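Local coordinates for protein glucanase (Klebsiella pneumoniae, PDB 5GY3) that probably hydrolyses internal beta-1,4-glucosidic bonds in cellulose, lichenin and cereal beta-glucans as a family 8 endoglucanase, at residues 125-130 / 144-149; 130-135 / 178-183; 193-198 / 208-213. One frame throughout, in Å; residues are numbered along the deposited sequence.

Contact 1: residues 125-130 / 144-149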
loop_
_atom_site.group_PDB
_atom_site.type_symbol
_atom_site.label_atom_id
_atom_site.label_comp_id
_atom_site.label_asym_id
_atom_site.label_seq_id
_atom_site.Cartn_x
_atom_site.Cartn_y
_atom_site.Cartn_z
ATOM N N VAL A 125 10.474 5.775 -13.613
ATOM C CA VAL A 125 11.679 5.850 -14.424
ATOM C C VAL A 125 11.711 4.665 -15.378
ATOM O O VAL A 125 11.007 3.669 -15.202
ATOM C CB VAL A 125 12.966 5.889 -13.566
ATOM C CG1 VAL A 125 12.955 7.109 -12.641
ATOM C CG2 VAL A 125 13.114 4.602 -12.771
ATOM N N THR A 126 12.521 4.811 -16.422
ATOM C CA THR A 126 12.817 3.730 -17.349
ATOM C C THR A 126 14.063 3.007 -16.860
ATOM O O THR A 126 15.111 3.636 -16.686
ATOM C CB THR A 126 13.058 4.281 -18.754
ATOM O OG1 THR A 126 11.961 5.115 -19.132
ATOM C CG2 THR A 126 13.204 3.146 -19.754
ATOM N N PHE A 127 13.963 1.691 -16.661
ATOM C CA PHE A 127 15.070 0.922 -16.094
ATOM C C PHE A 127 14.886 -0.548 -16.443
ATOM O O PHE A 127 13.772 -1.067 -16.355
ATOM C CB PHE A 127 15.123 1.095 -14.574
ATOM C CG PHE A 127 16.455 0.745 -13.954
ATOM C CD1 PHE A 127 17.482 1.677 -13.911
ATOM C CD2 PHE A 127 16.660 -0.499 -13.381
ATOM C CE1 PHE A 127 18.708 1.367 -13.320
ATOM C CE2 PHE A 127 17.872 -0.818 -12.790
ATOM C CZ PHE A 127 18.903 0.124 -12.758
ATOM N N ALA A 128 15.978 -1.211 -16.842
ATOM C CA ALA A 128 15.934 -2.626 -17.239
ATOM C C ALA A 128 14.849 -2.887 -18.290
ATOM O O ALA A 128 14.194 -3.934 -18.306
ATOM C CB ALA A 128 15.750 -3.529 -16.013
ATOM N N GLY A 129 14.656 -1.926 -19.188
ATOM C CA GLY A 129 13.705 -2.097 -20.268
ATOM C C GLY A 129 12.246 -1.949 -19.901
ATOM O O GLY A 129 11.381 -2.321 -20.705
ATOM N N ARG A 130 11.937 -1.414 -18.721
ATOM C CA ARG A 130 10.561 -1.290 -18.262
ATOM C C ARG A 130 10.363 0.044 -17.552
ATOM O O ARG A 130 11.325 0.703 -17.150
ATOM C CB ARG A 130 10.186 -2.439 -17.323
ATOM C CG ARG A 130 10.101 -3.759 -18.068
ATOM C CD ARG A 130 9.380 -4.800 -17.294
ATOM N NE ARG A 130 9.450 -6.101 -17.952
ATOM C CZ ARG A 130 8.560 -6.547 -18.828
ATOM N NH1 ARG A 130 7.525 -5.793 -19.186
ATOM N NH2 ARG A 130 8.710 -7.762 -19.354
ATOM N N ASP A 144 23.514 1.243 -10.921
ATOM C CA ASP A 144 23.072 0.135 -11.749
ATOM C C ASP A 144 22.032 -0.740 -11.063
ATOM O O ASP A 144 21.689 -1.797 -11.596
ATOM C CB ASP A 144 24.274 -0.707 -12.200
ATOM C CG ASP A 144 24.965 -1.421 -11.053
ATOM O OD1 ASP A 144 24.823 -0.996 -9.893
ATOM O OD2 ASP A 144 25.675 -2.412 -11.324
ATOM N N HIS A 145 21.520 -0.320 -9.902
ATOM C CA HIS A 145 20.432 -1.005 -9.217
ATOM C C HIS A 145 19.387 0.011 -8.789
ATOM O O HIS A 145 19.716 1.142 -8.435
ATOM C CB HIS A 145 20.901 -1.743 -7.960
ATOM C CG HIS A 145 21.790 -2.910 -8.233
ATOM N ND1 HIS A 145 23.130 -2.769 -8.528
ATOM C CD2 HIS A 145 21.537 -4.240 -8.251
ATOM C CE1 HIS A 145 23.664 -3.964 -8.712
ATOM N NE2 HIS A 145 22.719 -4.872 -8.552
ATOM N N LEU A 146 18.130 -0.416 -8.783
ATOM C CA LEU A 146 17.073 0.283 -8.071
ATOM C C LEU A 146 16.604 -0.579 -6.911
ATOM O O LEU A 146 16.433 -1.793 -7.057
ATOM C CB LEU A 146 15.882 0.586 -8.979
ATOM C CG LEU A 146 16.142 1.354 -10.264
ATOM C CD1 LEU A 146 14.822 1.566 -10.996
ATOM C CD2 LEU A 146 16.835 2.663 -9.949
ATOM N N ASN A 147 16.401 0.046 -5.759
ATOM C CA ASN A 147 15.768 -0.621 -4.632
ATOM C C ASN A 147 14.274 -0.372 -4.723
ATOM O O ASN A 147 13.813 0.757 -4.549
ATOM C CB ASN A 147 16.348 -0.117 -3.314
ATOM C CG ASN A 147 17.680 -0.766 -2.997
ATOM O OD1 ASN A 147 17.989 -1.836 -3.521
ATOM N ND2 ASN A 147 18.481 -0.123 -2.146
ATOM N N LEU A 148 13.522 -1.422 -5.020
ATOM C CA LEU A 148 12.088 -1.323 -5.236
ATOM C C LEU A 148 11.347 -1.993 -4.089
ATOM O O LEU A 148 11.895 -2.828 -3.364
ATOM C CB LEU A 148 11.697 -1.986 -6.557
ATOM C CG LEU A 148 12.426 -1.501 -7.811
ATOM C CD1 LEU A 148 11.945 -2.305 -9.012
ATOM C CD2 LEU A 148 12.157 -0.011 -8.000
ATOM N N ASN A 149 10.083 -1.620 -3.930
ATOM C CA ASN A 149 9.208 -2.258 -2.952
ATOM C C ASN A 149 7.967 -2.703 -3.720
ATOM O O ASN A 149 7.120 -1.866 -4.075
ATOM C CB ASN A 149 8.865 -1.302 -1.815
ATOM C CG ASN A 149 8.134 -1.994 -0.684
ATOM O OD1 ASN A 149 7.241 -2.812 -0.920
ATOM N ND2 ASN A 149 8.520 -1.688 0.550
#

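Contact 2: residues 130-135 / 178-183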
loop_
_atom_site.group_PDB
_atom_site.type_symbol
_atom_site.label_atom_id
_atom_site.label_comp_id
_atom_site.label_asym_id
_atom_site.label_seq_id
_atom_site.Cartn_x
_atom_site.Cartn_y
_atom_site.Cartn_z
ATOM N N ARG A 130 11.937 -1.414 -18.721
ATOM C CA ARG A 130 10.561 -1.290 -18.262
ATOM C C ARG A 130 10.363 0.044 -17.552
ATOM O O ARG A 130 11.325 0.703 -17.150
ATOM C CB ARG A 130 10.186 -2.439 -17.323
ATOM C CG ARG A 130 10.101 -3.759 -18.068
ATOM C CD ARG A 130 9.380 -4.800 -17.294
ATOM N NE ARG A 130 9.450 -6.101 -17.952
ATOM C CZ ARG A 130 8.560 -6.547 -18.828
ATOM N NH1 ARG A 130 7.525 -5.793 -19.186
ATOM N NH2 ARG A 130 8.710 -7.762 -19.354
ATOM N N GLN A 131 9.092 0.441 -17.424
ATOM C CA GLN A 131 8.710 1.556 -16.568
ATOM C C GLN A 131 8.523 1.026 -15.157
ATOM O O GLN A 131 7.819 0.034 -14.965
ATOM C CB GLN A 131 7.413 2.211 -17.047
ATOM C CG GLN A 131 7.505 2.793 -18.458
ATOM C CD GLN A 131 8.558 3.875 -18.557
ATOM O OE1 GLN A 131 8.340 5.012 -18.124
ATOM N NE2 GLN A 131 9.716 3.530 -19.126
ATOM N N VAL A 132 9.155 1.679 -14.180
ATOM C CA VAL A 132 9.100 1.246 -12.785
ATOM C C VAL A 132 8.865 2.463 -11.897
ATOM O O VAL A 132 9.399 3.547 -12.150
ATOM C CB VAL A 132 10.384 0.492 -12.353
ATOM C CG1 VAL A 132 10.743 -0.588 -13.356
ATOM C CG2 VAL A 132 11.546 1.421 -12.235
ATOM N N MET A 133 8.068 2.274 -10.845
ATOM C CA MET A 133 7.832 3.301 -9.839
ATOM C C MET A 133 8.797 3.107 -8.671
ATOM O O MET A 133 8.810 2.044 -8.036
ATOM C CB MET A 133 6.393 3.259 -9.333
ATOM C CG MET A 133 6.124 4.274 -8.240
ATOM S SD MET A 133 4.417 4.253 -7.640
ATOM C CE MET A 133 3.559 4.961 -9.055
ATOM N N LEU A 134 9.613 4.125 -8.415
ATOM C CA LEU A 134 10.523 4.127 -7.278
ATOM C C LEU A 134 9.742 4.234 -5.968
ATOM O O LEU A 134 8.651 4.808 -5.938
ATOM C CB LEU A 134 11.483 5.309 -7.382
ATOM C CG LEU A 134 12.411 5.360 -8.605
ATOM C CD1 LEU A 134 13.061 6.715 -8.727
ATOM C CD2 LEU A 134 13.463 4.284 -8.481
ATOM N N PRO A 135 10.288 3.705 -4.861
ATOM C CA PRO A 135 9.608 3.873 -3.560
ATOM C C PRO A 135 9.570 5.313 -3.079
ATOM O O PRO A 135 8.747 5.639 -2.216
ATOM C CB PRO A 135 10.443 3.006 -2.607
ATOM C CG PRO A 135 11.148 2.013 -3.496
ATOM C CD PRO A 135 11.415 2.760 -4.779
ATOM N N GLN A 178 3.257 -5.824 -13.200
ATOM C CA GLN A 178 2.873 -7.228 -13.151
ATOM C C GLN A 178 3.981 -8.118 -13.708
ATOM O O GLN A 178 4.300 -9.158 -13.126
ATOM C CB GLN A 178 1.563 -7.433 -13.903
ATOM C CG GLN A 178 0.402 -6.720 -13.239
ATOM C CD GLN A 178 -0.926 -7.074 -13.859
ATOM O OE1 GLN A 178 -1.070 -8.111 -14.502
ATOM N NE2 GLN A 178 -1.910 -6.207 -13.671
ATOM N N ALA A 179 4.607 -7.707 -14.815
ATOM C CA ALA A 179 5.669 -8.529 -15.389
ATOM C C ALA A 179 6.859 -8.638 -14.443
ATOM O O ALA A 179 7.419 -9.726 -14.272
ATOM C CB ALA A 179 6.115 -7.972 -16.741
ATOM N N LEU A 180 7.265 -7.527 -13.820
ATOM C CA LEU A 180 8.388 -7.591 -12.886
ATOM C C LEU A 180 8.046 -8.467 -11.686
ATOM O O LEU A 180 8.829 -9.341 -11.301
ATOM C CB LEU A 180 8.793 -6.184 -12.439
ATOM C CG LEU A 180 9.628 -5.384 -13.443
ATOM C CD1 LEU A 180 9.656 -3.912 -13.039
ATOM C CD2 LEU A 180 11.068 -5.965 -13.581
ATOM N N LEU A 181 6.863 -8.253 -11.096
ATOM C CA LEU A 181 6.449 -9.076 -9.962
ATOM C C LEU A 181 6.437 -10.554 -10.332
ATOM O O LEU A 181 6.825 -11.407 -9.519
ATOM C CB LEU A 181 5.078 -8.614 -9.457
ATOM C CG LEU A 181 4.417 -9.376 -8.298
ATOM C CD1 LEU A 181 5.328 -9.389 -7.071
ATOM C CD2 LEU A 181 3.042 -8.792 -7.956
ATOM N N GLY A 182 6.010 -10.873 -11.562
ATOM C CA GLY A 182 5.998 -12.262 -12.007
ATOM C C GLY A 182 7.380 -12.876 -12.054
ATOM O O GLY A 182 7.533 -14.095 -11.902
ATOM N N GLN A 183 8.408 -12.047 -12.225
ATOM C CA GLN A 183 9.781 -12.521 -12.242
ATOM C C GLN A 183 10.408 -12.582 -10.860
ATOM O O GLN A 183 11.488 -13.153 -10.724
ATOM C CB GLN A 183 10.631 -11.633 -13.162
ATOM C CG GLN A 183 10.159 -11.663 -14.611
ATOM C CD GLN A 183 10.735 -10.521 -15.437
ATOM O OE1 GLN A 183 11.705 -9.889 -15.035
ATOM N NE2 GLN A 183 10.133 -10.251 -16.597
HETATM O O HOH W 1 11.679 -7.673 -17.341
#

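Contact 3: residues 193-198 / 208-213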
loop_
_atom_site.group_PDB
_atom_site.type_symbol
_atom_site.label_atom_id
_atom_site.label_comp_id
_atom_site.label_asym_id
_atom_site.label_seq_id
_atom_site.Cartn_x
_atom_site.Cartn_y
_atom_site.Cartn_z
ATOM N N SER A 193 10.335 -10.517 -1.330
ATOM C CA SER A 193 10.602 -9.867 -0.051
ATOM C C SER A 193 9.991 -8.463 -0.019
ATOM O O SER A 193 9.451 -7.964 -1.014
ATOM C CB SER A 193 12.108 -9.805 0.198
ATOM O OG SER A 193 12.784 -9.274 -0.934
ATOM N N ASP A 194 10.059 -7.833 1.159
ATOM C CA ASP A 194 9.593 -6.452 1.297
ATOM C C ASP A 194 10.291 -5.531 0.301
ATOM O O ASP A 194 9.655 -4.667 -0.319
ATOM C CB ASP A 194 9.851 -5.934 2.718
ATOM C CG ASP A 194 9.006 -6.619 3.782
ATOM O OD1 ASP A 194 7.891 -7.094 3.491
ATOM O OD2 ASP A 194 9.476 -6.655 4.952
ATOM N N TRP A 195 11.602 -5.683 0.160
ATOM C CA TRP A 195 12.418 -4.835 -0.696
ATOM C C TRP A 195 13.199 -5.703 -1.666
ATOM O O TRP A 195 13.772 -6.723 -1.278
ATOM C CB TRP A 195 13.388 -3.969 0.140
ATOM C CG TRP A 195 12.669 -3.069 1.076
ATOM C CD1 TRP A 195 12.283 -3.350 2.358
ATOM C CD2 TRP A 195 12.249 -1.725 0.816
ATOM N NE1 TRP A 195 11.639 -2.267 2.904
ATOM C CE2 TRP A 195 11.607 -1.257 1.978
ATOM C CE3 TRP A 195 12.344 -0.880 -0.291
ATOM C CZ2 TRP A 195 11.055 0.022 2.061
ATOM C CZ3 TRP A 195 11.811 0.392 -0.202
ATOM C CH2 TRP A 195 11.173 0.829 0.965
ATOM N N VAL A 196 13.237 -5.273 -2.924
ATOM C CA VAL A 196 13.846 -6.034 -4.010
ATOM C C VAL A 196 14.790 -5.124 -4.774
ATOM O O VAL A 196 14.401 -4.027 -5.183
ATOM C CB VAL A 196 12.772 -6.600 -4.961
ATOM C CG1 VAL A 196 13.424 -7.248 -6.213
ATOM C CG2 VAL A 196 11.890 -7.593 -4.222
ATOM N N ALA A 197 16.025 -5.581 -4.981
ATOM C CA ALA A 197 16.981 -4.846 -5.797
ATOM C C ALA A 197 16.870 -5.300 -7.248
ATOM O O ALA A 197 17.016 -6.497 -7.551
ATOM C CB ALA A 197 18.404 -5.055 -5.284
ATOM N N LEU A 198 16.632 -4.349 -8.142
ATOM C CA LEU A 198 16.545 -4.612 -9.575
ATOM C C LEU A 198 17.811 -4.078 -10.233
ATOM O O LEU A 198 18.070 -2.870 -10.190
ATOM C CB LEU A 198 15.307 -3.936 -10.175
ATOM C CG LEU A 198 15.205 -3.904 -11.705
ATOM C CD1 LEU A 198 15.107 -5.315 -12.282
ATOM C CD2 LEU A 198 14.019 -3.044 -12.146
ATOM N N LYS A 208 19.840 -5.676 -0.445
ATOM C CA LYS A 208 20.879 -5.926 0.560
ATOM C C LYS A 208 20.552 -5.283 1.898
ATOM O O LYS A 208 20.934 -5.809 2.950
ATOM C CB LYS A 208 22.241 -5.383 0.100
ATOM C CG LYS A 208 22.735 -5.822 -1.250
ATOM C CD LYS A 208 24.198 -5.389 -1.488
ATOM C CE LYS A 208 24.541 -4.064 -0.805
ATOM N NZ LYS A 208 23.917 -2.841 -1.414
ATOM N N GLU A 209 19.868 -4.150 1.883
ATOM C CA GLU A 209 19.859 -3.262 3.037
ATOM C C GLU A 209 18.794 -3.604 4.071
ATOM O O GLU A 209 18.794 -3.002 5.150
ATOM C CB GLU A 209 19.689 -1.815 2.566
ATOM C CG GLU A 209 20.847 -1.309 1.711
ATOM C CD GLU A 209 20.638 -1.499 0.212
ATOM O OE1 GLU A 209 19.913 -2.429 -0.206
ATOM O OE2 GLU A 209 21.204 -0.705 -0.564
ATOM N N TRP A 210 17.908 -4.552 3.787
ATOM C CA TRP A 210 16.807 -4.908 4.667
ATOM C C TRP A 210 16.809 -6.406 4.908
ATOM O O TRP A 210 17.355 -7.172 4.102
ATOM C CB TRP A 210 15.448 -4.512 4.065
ATOM C CG TRP A 210 15.188 -3.052 3.891
ATOM C CD1 TRP A 210 14.514 -2.229 4.752
ATOM C CD2 TRP A 210 15.543 -2.247 2.762
ATOM N NE1 TRP A 210 14.448 -0.954 4.232
ATOM C CE2 TRP A 210 15.072 -0.941 3.012
ATOM C CE3 TRP A 210 16.224 -2.497 1.568
ATOM C CZ2 TRP A 210 15.245 0.102 2.102
ATOM C CZ3 TRP A 210 16.405 -1.454 0.670
ATOM C CH2 TRP A 210 15.920 -0.171 0.948
ATOM N N PRO A 211 16.185 -6.864 5.993
ATOM C CA PRO A 211 15.958 -8.304 6.159
ATOM C C PRO A 211 15.182 -8.851 4.975
ATOM O O PRO A 211 14.133 -8.301 4.600
ATOM C CB PRO A 211 15.135 -8.388 7.457
ATOM C CG PRO A 211 15.509 -7.138 8.215
ATOM C CD PRO A 211 15.652 -6.092 7.131
ATOM N N PRO A 212 15.656 -9.892 4.366
ATOM C CA PRO A 212 15.038 -10.386 3.122
ATOM C C PRO A 212 13.799 -11.226 3.410
ATOM O O PRO A 212 13.730 -12.404 3.079
ATOM C CB PRO A 212 16.175 -11.204 2.498
ATOM C CG PRO A 212 16.881 -11.783 3.701
ATOM C CD PRO A 212 16.831 -10.695 4.761
ATOM N N ARG A 213 12.827 -10.614 4.078
ATOM C CA ARG A 213 11.598 -11.276 4.478
ATOM C C ARG A 213 10.442 -10.792 3.621
ATOM O O ARG A 213 10.369 -9.606 3.283
ATOM C CB ARG A 213 11.270 -10.976 5.942
ATOM C CG ARG A 213 12.295 -11.494 6.931
ATOM C CD ARG A 213 12.013 -10.933 8.313
ATOM N NE ARG A 213 12.982 -11.452 9.280
ATOM C CZ ARG A 213 12.934 -11.184 10.578
ATOM N NH1 ARG A 213 11.969 -10.404 11.044
ATOM N NH2 ARG A 213 13.845 -11.694 11.394
HETATM O O HOH W 2 12.067 -6.763 5.719
HETATM O O HOH W 3 13.276 -7.201 2.032
#

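Contact 1: residues 125-130 / 144-149
F127 and L146 carry this contact, the phenyl ring of one lying against the isobutyl group of the other. The main interaction is CH-pi. CG of L146 stands 3.6 Å from the centroid of the F127 ring and only 7° off the ring normal, so the branch point is centred over the face. CD1 of L146 turns toward the root of the ring, 3.5 Å from F127 CG, while CD2 of L146 is looser, 4.1 Å from both CD1 and CE1 of F127. F127 reaches this place because its CG is anti to the backbone N (chi1 -161°), and the two side chains slide past each other in opposite directions.

Purely apolar packing continues at V125, whose CG2 approaches CD1 of L146 at 3.9 Å. The leucine methyl is thereby touched by two residues, two positions apart in sequence, on the same face of strand 125-127.

A polar neighbour meets the rim of the ring: the carbonyl O of D144 lies near the ring plane, 3.6 Å from CZ of F127. No hydrogen bond links the two segments. Within segment 125-130, R130 N to F127 O at 3.0 Å closes a type I' turn, and F127 N returns a bond to R130 O. Within segment 144-149, ND1 of H145 donates a bent hydrogen bond to OD1 of D144 (2.8 Å), coming from above the carboxylate plane.

The strand axes stay 9.8 Å apart at 121°, too far and too skewed for backbone pairing. Strand 145-148 pairs instead with strand 196-199, and F127 also touches L198 of that strand and A200 in the loop after it. The chemistry therefore implies that the 124-133 hairpin and the three-stranded sheet are joined here by dispersion and CH-pi contacts, with the carbonyl of D144 probably adding a mild electrostatic attraction for the ring's edge hydrogens.

Contact 2: residues 130-135 / 178-183
The guanidinium of R130 lies flat on A179, with the alanine CB over its centre, 3.4 Å above the plane. CZ is the closest atom, 3.5 Å from CB of A179, and NH1 and NH2 follow almost as near, which is the mark of a methyl meeting the plane face-on. At the edge, in plane, sits a water that accepts from NE of R130 at 2.8 Å. The same water accepts from NE2 of Q183 at 3.1 Å, and so links the arginine to the end of segment 178-183. R130 and Q183 reach toward each other tip to tip, but their planes are 65° apart and NH2 and NE2, both donors, stay 4.0 Å from one another. The water accepts from both side chains and so bridges them.

The strongest polar partner of the arginine is D176, which forms a salt bridge with NH1 one helical turn before L180; its other carboxylate oxygen accepts from the backbone N of Q131. That aspartate probably fixes the rotation of the guanidinium over A179.

Beneath the charged layer the packing is apolar. The R130 chain is extended from CG to NE, and its CD passes CG of L180 at 3.9 Å. Deeper, CG1 of V132 touches CD1 of L180 at 3.5 Å, the two side chains crossing at about a right angle.

Strand 130-133 runs at 85° to helix 178-183, with the axes 9.9 Å apart. A short hairpin strand thus lies across the last turns of a long helix, buried leucine and valine inside and arginine outside, within the family 8 glycosidase fold, an (alpha/alpha)6 barrel.

Contact 3: residues 193-198 / 208-213
W195 and W210 form a face-to-face indole stack, on the surface near the predicted active site. Their five-membered rings have centroids 3.5 Å apart and planes at 9°. In both residues CG is anti to the carbonyl carbon (chi1 -61° in W195), beside the backbone N. The side chains cross obliquely, and the pyrrole parts overlap most closely: CD1 of W195 lies 3.3 Å from CG of W210, and CG of W195 sits over the centre of the W210 ring system. The two NE1 atoms, both donors, come close without bonding. CB of E209 covers the opposite face of W210, offset toward the rim, so this indole is sandwiched; W195 also touches P135 and N149.

Beside the stack, polar bonds tie the two segments. D194 N donates to R213 O at 2.8 Å, with an N-H...O angle of 153°. OD1 of D194 accepts from the backbone N of A218 and S215. S193 OG donates to W195 O from above that carbonyl's plane. R213 N bonds to P211 O at 2.7 Å in an inverse gamma turn centred on P212. One water donates to both P211 O and D194 OD2; another accepts from W195 N and lies 2.9 Å from P211 O, its donation there uncertain.

In the fold
The three contacts form one continuous patch. Contacts 1 and 2, centres about 8 Å apart, share R130 and the hairpin 124-133, where V125 N probably bonds to V132 O at 2.9 Å; CD1 of L146 also packs on CG2 of V132. Contact 3, its centre about 14 Å from the centres of the other two, joins contact 1 through the sheet pairing of strands 145-148 and 196-199, with L148 N to V196 O at 2.8 Å. It meets contact 2 where CG of P135 lies 3.7 Å from CZ3 of W195. Contacts 1 and 2 lie away from the predicted nucleophile D87, whereas the side chain of W195 is about 8 Å from the D87 side chain.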